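Local coordinates for N-acetyltransferase domain-containing protein (Xanthomonas campestris pv. campestris, PDB 2OZH), which probably acts as an acyltransferase of the GNAT family, transferring acyl groups other than amino-acyl groups, although its substrate is not established, at residues I16-R21 and G54-F59; T27-D32 and L72-V77; L46-F51 and M91-A96. All coordinates share one frame; numbering follows the deposited sequence. Where two conformers were deposited one is given.

Contact 1 of 3, residues I16-R21 and G54-F59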
loop_
_atom_site.group_PDB
_atom_site.type_symbol
_atom_site.label_atom_id
_atom_site.label_comp_id
_atom_site.label_asym_id
_atom_site.label_seq_id
_atom_site.Cartn_x
_atom_site.Cartn_y
_atom_site.Cartn_z
ATOM N N ILE A 16 6.311 -19.840 -7.395
ATOM C CA ILE A 16 5.765 -19.516 -6.091
ATOM C C ILE A 16 6.528 -20.246 -5.005
ATOM O O ILE A 16 6.778 -19.671 -3.943
ATOM C CB ILE A 16 4.237 -19.828 -6.026
ATOM C CG1 ILE A 16 3.465 -19.114 -7.147
ATOM C CG2 ILE A 16 3.690 -19.488 -4.661
ATOM C CD1 ILE A 16 3.473 -17.614 -7.090
ATOM N N GLY A 17 6.899 -21.499 -5.237
ATOM C CA GLY A 17 7.634 -22.240 -4.217
ATOM C C GLY A 17 8.968 -21.613 -3.930
ATOM O O GLY A 17 9.397 -21.536 -2.771
ATOM N N LEU A 18 9.684 -21.200 -4.973
ATOM C CA LEU A 18 10.952 -20.500 -4.756
ATOM C C LEU A 18 10.755 -19.225 -3.944
ATOM O O LEU A 18 11.560 -18.910 -3.051
ATOM C CB LEU A 18 11.596 -20.148 -6.108
ATOM C CG LEU A 18 12.842 -19.265 -6.041
ATOM C CD1 LEU A 18 14.039 -19.989 -5.540
ATOM C CD2 LEU A 18 13.109 -18.599 -7.383
ATOM N N ILE A 19 9.735 -18.442 -4.282
ATOM C CA ILE A 19 9.498 -17.206 -3.596
ATOM C C ILE A 19 9.161 -17.497 -2.141
ATOM O O ILE A 19 9.629 -16.819 -1.237
ATOM C CB ILE A 19 8.367 -16.408 -4.294
ATOM C CG1 ILE A 19 8.788 -15.967 -5.685
ATOM C CG2 ILE A 19 7.940 -15.217 -3.442
ATOM C CD1 ILE A 19 7.592 -15.585 -6.538
ATOM N N HIS A 20 8.274 -18.445 -1.901
ATOM C CA HIS A 20 7.915 -18.835 -0.555
ATOM C C HIS A 20 9.125 -19.266 0.259
ATOM O O HIS A 20 9.327 -18.800 1.388
ATOM C CB HIS A 20 6.881 -19.961 -0.609
ATOM C CG HIS A 20 6.521 -20.556 0.716
ATOM N ND1 HIS A 20 6.264 -21.905 0.842
ATOM C CD2 HIS A 20 6.376 -20.011 1.944
ATOM C CE1 HIS A 20 5.993 -22.159 2.120
ATOM N NE2 HIS A 20 6.020 -21.024 2.803
ATOM N N ARG A 21 9.934 -20.162 -0.273
ATOM C CA ARG A 21 11.110 -20.622 0.472
ATOM C C ARG A 21 12.048 -19.471 0.776
ATOM O O ARG A 21 12.569 -19.345 1.878
ATOM C CB ARG A 21 11.836 -21.722 -0.326
ATOM C CG ARG A 21 11.040 -23.023 -0.458
ATOM C CD ARG A 21 11.528 -23.954 -1.679
ATOM N NE ARG A 21 10.480 -24.943 -1.910
ATOM C CZ ARG A 21 9.837 -25.182 -3.015
ATOM N NH1 ARG A 21 10.201 -24.632 -4.188
ATOM N NH2 ARG A 21 8.778 -25.965 -2.962
ATOM N N GLY A 54 15.083 -20.124 -17.971
ATOM C CA GLY A 54 13.954 -20.903 -17.534
ATOM C C GLY A 54 13.705 -20.960 -16.050
ATOM O O GLY A 54 12.806 -21.669 -15.594
ATOM N N ARG A 55 14.567 -20.272 -15.273
ATOM C CA ARG A 55 14.495 -20.283 -13.834
ATOM C C ARG A 55 14.302 -18.854 -13.334
ATOM O O ARG A 55 14.892 -17.929 -13.884
ATOM C CB ARG A 55 15.803 -20.799 -13.240
ATOM C CG ARG A 55 15.910 -22.314 -13.074
ATOM C CD ARG A 55 15.828 -23.103 -14.300
ATOM N NE ARG A 55 16.822 -22.830 -15.340
ATOM C CZ ARG A 55 18.029 -23.386 -15.459
ATOM N NH1 ARG A 55 18.467 -24.292 -14.585
ATOM N NH2 ARG A 55 18.748 -23.093 -16.519
ATOM N N GLN A 56 13.532 -18.708 -12.267
ATOM C CA GLN A 56 13.408 -17.402 -11.612
ATOM C C GLN A 56 14.658 -17.144 -10.771
ATOM O O GLN A 56 15.104 -17.993 -10.011
ATOM C CB GLN A 56 12.172 -17.343 -10.750
ATOM C CG GLN A 56 11.915 -15.920 -10.232
ATOM C CD GLN A 56 10.615 -15.711 -9.564
ATOM O OE1 GLN A 56 9.725 -16.548 -9.610
ATOM N NE2 GLN A 56 10.452 -14.511 -8.980
ATOM N N VAL A 57 15.183 -15.924 -10.917
ATOM C CA VAL A 57 16.391 -15.491 -10.215
ATOM C C VAL A 57 16.176 -14.259 -9.344
ATOM O O VAL A 57 17.048 -13.940 -8.530
ATOM C CB VAL A 57 17.531 -15.198 -11.204
ATOM C CG1 VAL A 57 17.838 -16.476 -12.022
ATOM C CG2 VAL A 57 17.253 -14.036 -12.093
ATOM N N ALA A 58 15.054 -13.550 -9.496
ATOM C CA ALA A 58 14.873 -12.290 -8.764
ATOM C C ALA A 58 13.398 -11.985 -8.688
ATOM O O ALA A 58 12.590 -12.523 -9.457
ATOM C CB ALA A 58 15.608 -11.155 -9.461
ATOM N N PHE A 59 13.029 -11.080 -7.773
ATOM C CA PHE A 59 11.641 -10.736 -7.519
ATOM C C PHE A 59 11.551 -9.348 -6.914
ATOM O O PHE A 59 12.445 -8.915 -6.198
ATOM C CB PHE A 59 11.089 -11.724 -6.476
ATOM C CG PHE A 59 9.585 -11.662 -6.222
ATOM C CD1 PHE A 59 8.676 -11.882 -7.240
ATOM C CD2 PHE A 59 9.094 -11.398 -4.962
ATOM C CE1 PHE A 59 7.310 -11.860 -6.993
ATOM C CE2 PHE A 59 7.766 -11.399 -4.708
ATOM C CZ PHE A 59 6.859 -11.651 -5.695
#
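Ile-19 drives its CD1 methyl onto one face of the Phe-59 ring, joining the first helix of the GNAT fold, 16-26, to strand 55-64 of the central sheet. Here the packing is tight. CD1 of Ile-19 lies 4.0 Å from the ring centroid of Phe-59, 22° off the normal, a CH-pi contact displaced toward the rim. The CG2 branch of Ile-19 meets the same ring at CE2 of Phe-59, 4.0 Å away, so both arms of the isoleucine rest on one aromatic group. CG1 of Ile-19 lies against the amide end of Gln-56, 4.0 Å from its NE2, the two side chains crossing at about a right angle. The phenyl ring reaches the helix because its CG stands anti to the backbone N (chi1 -171°).

Two residues separate Gln-56 from Phe-59, yet both point at the helix. The cause is a classic beta bulge: Val-57 and Ala-58 both face Gly-50, and both turn away from the helix, toward helix 86-96. The bulge thereby sets a polar and an aromatic side chain beneath one helical face.

Leu-18 marks the more open side, being partly exposed. Its CD2 is nonetheless close to the strand backbone, 3.4 Å from Gln-56 O and 3.7 Å from Gln-56 CB. Beyond it the exposed Arg-55 carries its side chain away from the helix.

Burying an amide against isoleucine is tolerable when its polar atoms have partners, and those of Gln-56 do. OE1 accepts from the backbone N of Asp-15, just before the helical segment, while NE2 donates to Ala-58 O from above the plane of that backbone carbonyl, at 3.0 Å with an N-H...O angle of 164°.

Contact 2 of 3, residues T27-D32 and L72-V77. With EDO (1,2-ethanediol), chain E.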
loop_
_atom_site.group_PDB
_atom_site.type_symbol
_atom_site.label_atom_id
_atom_site.label_comp_id
_atom_site.label_asym_id
_atom_site.label_seq_id
_atom_site.Cartn_x
_atom_site.Cartn_y
_atom_site.Cartn_z
ATOM N N THR A 27 14.856 -14.243 4.557
ATOM C CA THR A 27 14.575 -12.842 4.850
ATOM C C THR A 27 14.151 -12.707 6.302
ATOM O O THR A 27 13.575 -13.607 6.871
ATOM C CB THR A 27 13.492 -12.222 3.929
ATOM O OG1 THR A 27 12.172 -12.590 4.363
ATOM C CG2 THR A 27 13.696 -12.576 2.468
ATOM N N ASP A 28 14.387 -11.540 6.904
ATOM C CA ASP A 28 13.828 -11.331 8.229
ATOM C C ASP A 28 12.382 -10.836 8.182
ATOM O O ASP A 28 11.542 -11.235 9.028
ATOM C CB ASP A 28 14.715 -10.434 9.089
ATOM C CG ASP A 28 14.963 -9.091 8.502
ATOM O OD1 ASP A 28 14.512 -8.778 7.382
ATOM O OD2 ASP A 28 15.634 -8.300 9.215
ATOM N N TRP A 29 12.060 -10.039 7.158
ATOM C CA TRP A 29 10.778 -9.391 7.115
ATOM C C TRP A 29 9.643 -10.367 6.839
ATOM O O TRP A 29 8.506 -10.101 7.155
ATOM C CB TRP A 29 10.744 -8.241 6.074
ATOM C CG TRP A 29 10.847 -8.682 4.626
ATOM C CD1 TRP A 29 9.824 -9.103 3.848
ATOM C CD2 TRP A 29 12.018 -8.764 3.819
ATOM N NE1 TRP A 29 10.269 -9.418 2.577
ATOM C CE2 TRP A 29 11.620 -9.241 2.544
ATOM C CE3 TRP A 29 13.378 -8.490 4.036
ATOM C CZ2 TRP A 29 12.525 -9.423 1.490
ATOM C CZ3 TRP A 29 14.266 -8.683 2.981
ATOM C CH2 TRP A 29 13.836 -9.130 1.739
ATOM N N ALA A 30 9.944 -11.514 6.245
ATOM C CA ALA A 30 8.906 -12.484 5.957
ATOM C C ALA A 30 9.225 -13.849 6.517
ATOM O O ALA A 30 8.664 -14.850 6.087
ATOM C CB ALA A 30 8.649 -12.556 4.455
ATOM N N LYS A 31 10.099 -13.906 7.525
ATOM C CA LYS A 31 10.459 -15.160 8.168
ATOM C C LYS A 31 9.215 -15.963 8.536
ATOM O O LYS A 31 8.292 -15.439 9.195
ATOM C CB LYS A 31 11.306 -14.913 9.438
ATOM C CG LYS A 31 11.814 -16.193 10.089
ATOM C CD LYS A 31 12.612 -15.916 11.372
ATOM C CE LYS A 31 12.952 -17.213 12.090
ATOM N NZ LYS A 31 13.829 -16.975 13.284
ATOM N N ASP A 32 9.188 -17.227 8.117
ATOM C CA ASP A 32 8.125 -18.181 8.437
ATOM C C ASP A 32 6.777 -17.870 7.788
ATOM O O ASP A 32 5.772 -18.482 8.130
ATOM C CB ASP A 32 7.977 -18.365 9.956
ATOM C CG ASP A 32 9.164 -19.065 10.581
ATOM O OD1 ASP A 32 9.710 -19.998 9.959
ATOM O OD2 ASP A 32 9.548 -18.700 11.721
ATOM N N LEU A 72 6.546 -0.818 -2.134
ATOM C CA LEU A 72 7.487 -1.806 -2.643
ATOM C C LEU A 72 7.952 -2.686 -1.516
ATOM O O LEU A 72 8.350 -2.220 -0.475
ATOM C CB LEU A 72 8.688 -1.071 -3.233
ATOM C CG LEU A 72 9.828 -1.916 -3.801
ATOM C CD1 LEU A 72 9.365 -2.660 -5.063
ATOM C CD2 LEU A 72 11.075 -1.062 -4.064
ATOM N N GLY A 73 8.007 -3.984 -1.783
ATOM C CA GLY A 73 8.619 -4.929 -0.851
ATOM C C GLY A 73 9.009 -6.228 -1.525
ATOM O O GLY A 73 8.882 -6.402 -2.729
ATOM N N ASP A 74 9.512 -7.131 -0.703
ATOM C CA ASP A 74 9.883 -8.488 -1.111
ATOM C C ASP A 74 10.972 -8.525 -2.184
ATOM O O ASP A 74 11.084 -9.496 -2.911
ATOM C CB ASP A 74 8.669 -9.305 -1.541
ATOM C CG ASP A 74 7.723 -9.632 -0.395
ATOM O OD1 ASP A 74 8.122 -9.602 0.777
ATOM O OD2 ASP A 74 6.586 -10.041 -0.714
ATOM N N VAL A 75 11.820 -7.523 -2.257
ATOM C CA VAL A 75 12.866 -7.481 -3.281
ATOM C C VAL A 75 13.956 -8.453 -2.939
ATOM O O VAL A 75 14.520 -8.447 -1.816
ATOM C CB VAL A 75 13.439 -6.056 -3.426
ATOM C CG1 VAL A 75 14.621 -6.040 -4.401
ATOM C CG2 VAL A 75 12.359 -5.078 -3.878
ATOM N N PHE A 76 14.301 -9.327 -3.896
ATOM C CA PHE A 76 15.441 -10.178 -3.712
ATOM C C PHE A 76 16.032 -10.596 -5.063
ATOM O O PHE A 76 15.354 -10.625 -6.082
ATOM C CB PHE A 76 15.117 -11.424 -2.857
ATOM C CG PHE A 76 14.211 -12.464 -3.509
ATOM C CD1 PHE A 76 14.707 -13.352 -4.442
ATOM C CD2 PHE A 76 12.895 -12.611 -3.123
ATOM C CE1 PHE A 76 13.904 -14.366 -5.007
ATOM C CE2 PHE A 76 12.095 -13.591 -3.679
ATOM C CZ PHE A 76 12.578 -14.443 -4.619
ATOM N N VAL A 77 17.317 -10.959 -4.986
ATOM C CA VAL A 77 18.053 -11.648 -6.048
ATOM C C VAL A 77 18.721 -12.841 -5.400
ATOM O O VAL A 77 19.321 -12.691 -4.342
ATOM C CB VAL A 77 19.089 -10.726 -6.707
ATOM C CG1 VAL A 77 19.924 -11.483 -7.708
ATOM C CG2 VAL A 77 18.404 -9.540 -7.366
HETATM C C1 EDO E . 12.294 -3.616 -0.913
HETATM O O1 EDO E . 11.910 -4.946 -0.512
HETATM C C2 EDO E . 12.228 -2.654 0.237
HETATM O O2 EDO E . 13.261 -2.915 1.192
#
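The indole N-H of Trp-29 is received by the carboxylate of Asp-74: NE1 stands 2.8 Å from OD1 of Asp-74, with an N-H...O angle of 151°. OD1 uses its anti lone pair and lies at the ring edge, and the two flat groups are nearly coplanar. Although the CB of Asp-74 points away from the loop, its CG lies beside the backbone N and anti to the carbonyl carbon (chi1 -68°), which returns OD1 toward the indole. OD2 forms a salt bridge with Arg-61, so each oxygen has its own partner, which should restrict rotation of the carboxylate.

Trp-29 adopts a demanding conformation, with CG between its backbone N and carbonyl carbon (chi1 68°). This swings the indole from the turn 28-31 toward the strand, where CH2 of Trp-29 comes 3.7 Å from Val-75 O. One ring face is backed by Thr-27, whose CB lies 3.5 Å above the plane of the Trp-29 ring. Thr-27 itself is held by an ST motif, its OG1 accepting from Ala-30 N at 3.1 Å. Arg-104 of the second subunit also packs on the indole.

The strand departs from regularity at Asp-74, whose backbone takes left-handed angles. The amide of Val-75, next along, donates to O1 of a bound 1,2-ethanediol at 3.1 Å (Val-75 N to O1). The diol, probably from the crystallisation liquor, also bonds to Ala-109 O, and so bridges strands 69-77 and 105-109. In GNAT enzymes the acyl-CoA pocket lies where strands four and five part, and the diol's position is consistent with that site.

Contact 3 of 3, residues L46-F51 and M91-A96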
loop_
_atom_site.group_PDB
_atom_site.type_symbol
_atom_site.label_atom_id
_atom_site.label_comp_id
_atom_site.label_asym_id
_atom_site.label_seq_id
_atom_site.Cartn_x
_atom_site.Cartn_y
_atom_site.Cartn_z
ATOM N N LEU A 46 1.116 -6.267 -7.908
ATOM C CA LEU A 46 1.818 -6.179 -9.171
ATOM C C LEU A 46 3.229 -6.674 -8.932
ATOM O O LEU A 46 4.020 -6.078 -8.213
ATOM C CB LEU A 46 1.837 -4.747 -9.703
ATOM C CG LEU A 46 2.567 -4.523 -11.027
ATOM C CD1 LEU A 46 1.965 -5.316 -12.142
ATOM C CD2 LEU A 46 2.517 -3.037 -11.385
ATOM N N CYS A 47 3.508 -7.860 -9.460
ATOM C CA CYS A 47 4.738 -8.570 -9.169
ATOM C C CYS A 47 5.659 -8.542 -10.370
ATOM O O CYS A 47 5.208 -8.636 -11.519
ATOM C CB CYS A 47 4.476 -10.021 -8.795
ATOM S SG CYS A 47 3.428 -10.233 -7.340
ATOM N N PHE A 48 6.952 -8.411 -10.087
ATOM C CA PHE A 48 8.018 -8.359 -11.107
ATOM C C PHE A 48 8.916 -9.565 -10.869
ATOM O O PHE A 48 9.581 -9.667 -9.838
ATOM C CB PHE A 48 8.821 -7.053 -10.975
ATOM C CG PHE A 48 7.989 -5.832 -11.256
ATOM C CD1 PHE A 48 7.109 -5.351 -10.318
ATOM C CD2 PHE A 48 8.067 -5.163 -12.479
ATOM C CE1 PHE A 48 6.318 -4.245 -10.590
ATOM C CE2 PHE A 48 7.277 -4.075 -12.756
ATOM C CZ PHE A 48 6.405 -3.614 -11.812
ATOM N N GLY A 49 8.939 -10.465 -11.830
ATOM C CA GLY A 49 9.845 -11.598 -11.758
ATOM C C GLY A 49 10.974 -11.423 -12.730
ATOM O O GLY A 49 10.778 -10.941 -13.838
ATOM N N GLY A 50 12.170 -11.832 -12.337
ATOM C CA GLY A 50 13.302 -11.888 -13.227
ATOM C C GLY A 50 13.719 -13.337 -13.447
ATOM O O GLY A 50 13.746 -14.114 -12.498
ATOM N N PHE A 51 13.961 -13.657 -14.706
ATOM C CA PHE A 51 14.185 -15.040 -15.122
ATOM C C PHE A 51 15.397 -15.149 -16.025
ATOM O O PHE A 51 15.599 -14.288 -16.896
ATOM C CB PHE A 51 12.969 -15.571 -15.890
ATOM C CG PHE A 51 11.674 -15.475 -15.115
ATOM C CD1 PHE A 51 10.948 -14.306 -15.119
ATOM C CD2 PHE A 51 11.199 -16.544 -14.367
ATOM C CE1 PHE A 51 9.788 -14.193 -14.423
ATOM C CE2 PHE A 51 10.045 -16.442 -13.651
ATOM C CZ PHE A 51 9.329 -15.299 -13.677
HETATM N N MSE A 91 14.048 -2.911 -10.790
HETATM C CA MSE A 91 13.691 -1.574 -10.374
HETATM C C MSE A 91 13.433 -0.640 -11.529
HETATM O O MSE A 91 12.526 0.199 -11.486
HETATM C CB MSE A 91 14.779 -0.972 -9.490
HETATM C CG MSE A 91 14.813 -1.548 -8.112
HETATM SE SE MSE A 91 13.166 -1.356 -7.104
HETATM C CE MSE A 91 12.923 0.249 -7.291
ATOM N N ASP A 92 14.209 -0.808 -12.586
ATOM C CA ASP A 92 13.949 -0.029 -13.781
ATOM C C ASP A 92 12.542 -0.307 -14.313
ATOM O O ASP A 92 11.815 0.618 -14.716
ATOM C CB ASP A 92 14.985 -0.305 -14.877
ATOM C CG ASP A 92 16.346 0.316 -14.610
ATOM O OD1 ASP A 92 16.506 1.135 -13.696
ATOM O OD2 ASP A 92 17.283 -0.065 -15.368
ATOM N N ALA A 93 12.116 -1.575 -14.284
ATOM C CA ALA A 93 10.805 -1.942 -14.745
ATOM C C ALA A 93 9.728 -1.387 -13.815
ATOM O O ALA A 93 8.667 -0.963 -14.275
ATOM C CB ALA A 93 10.690 -3.450 -14.809
ATOM N N VAL A 94 9.978 -1.412 -12.510
ATOM C CA VAL A 94 9.041 -0.782 -11.560
ATOM C C VAL A 94 8.871 0.695 -11.841
ATOM O O VAL A 94 7.740 1.217 -11.900
ATOM C CB VAL A 94 9.492 -1.001 -10.099
ATOM C CG1 VAL A 94 8.650 -0.228 -9.099
ATOM C CG2 VAL A 94 9.494 -2.495 -9.736
HETATM N N MSE A 95 9.991 1.387 -12.011
HETATM C CA MSE A 95 9.930 2.833 -12.198
HETATM C C MSE A 95 9.281 3.197 -13.517
HETATM O O MSE A 95 8.693 4.306 -13.637
HETATM C CB MSE A 95 11.328 3.441 -12.130
HETATM C CG MSE A 95 11.996 3.385 -10.803
HETATM SE SE MSE A 95 11.192 4.548 -9.429
HETATM C CE MSE A 95 10.164 3.174 -8.759
ATOM N N ALA A 96 9.380 2.324 -14.515
ATOM C CA ALA A 96 8.819 2.578 -15.840
ATOM C C ALA A 96 7.431 2.014 -16.049
ATOM O O ALA A 96 6.845 2.203 -17.117
ATOM C CB ALA A 96 9.763 2.034 -16.961
#
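Phe-48 receives the CG2 methyl of Val-94 almost squarely over the middle of its ring. The methyl carbon is 3.7 Å from the ring centroid and only 9° off the normal, a CH-pi contact in which CG2 of Val-94 touches nearly the whole circumference of the Phe-48 ring at similar range. Ala-93, one residue earlier on the helix, completes the first shell: its CB stands 3.9 Å from CD2 of Phe-48, and its carbonyl O comes 3.7 Å from CE2 of the same ring. CZ of Phe-48 reaches in as far as the helix backbone, 3.9 Å from Val-94 CA. One aromatic side chain from the sheet thus meets two consecutive residues, an alanine and a valine; the short side chain of Ala-93 is consistent with the ring's close approach to the helix backbone.

Torsions decide which methyl is used. CG2 of Val-94 lies anti to its own carbonyl carbon, while CG1 stands anti to the backbone N (chi1 173°), and CG2 is the branch that meets the ring.

In the second shell, regular helical bonding such as Met-95 N to Met-91 O, 2.8 Å, between two selenomethionines, holds Ala-93 and Val-94 in place. On the strand side, the backbone of Phe-48 is bonded to that of Ala-60, and its ring also touches Val-62 and Thr-9. Val-94 packs in addition on Phe-106, as does Met-95, and Met-95 also packs on Arg-134 of the second subunit.

Helix 86-96 is the connecting helix of a beta-alpha-beta crossover between the neighbouring parallel strands 69-77 and 105-109. It reaches across the sheet to strand 46-52, which lies between strands 6-8 and 55-64, and covers the face opposite helix 16-26.

Three contacts on one sheet illustrate how chemistry follows location. Contacts 1 and 3 are buried and share a plan, an aliphatic methyl from a helix over a phenylalanine face, but they use opposite faces of the sheet. Their strands are neighbours in the sheet, joined by backbone hydrogen bonding. Contact 2 sits at the surface, where a loop, not a helix, meets the sheet through a charged hydrogen bond. Its strand is bonded to that of contact 1 through Phe-59 N and Phe-76 O. Contacts 2 and 3 meet where Leu-72 packs on the selenium of Met-91, on the helix that follows strand 69-77.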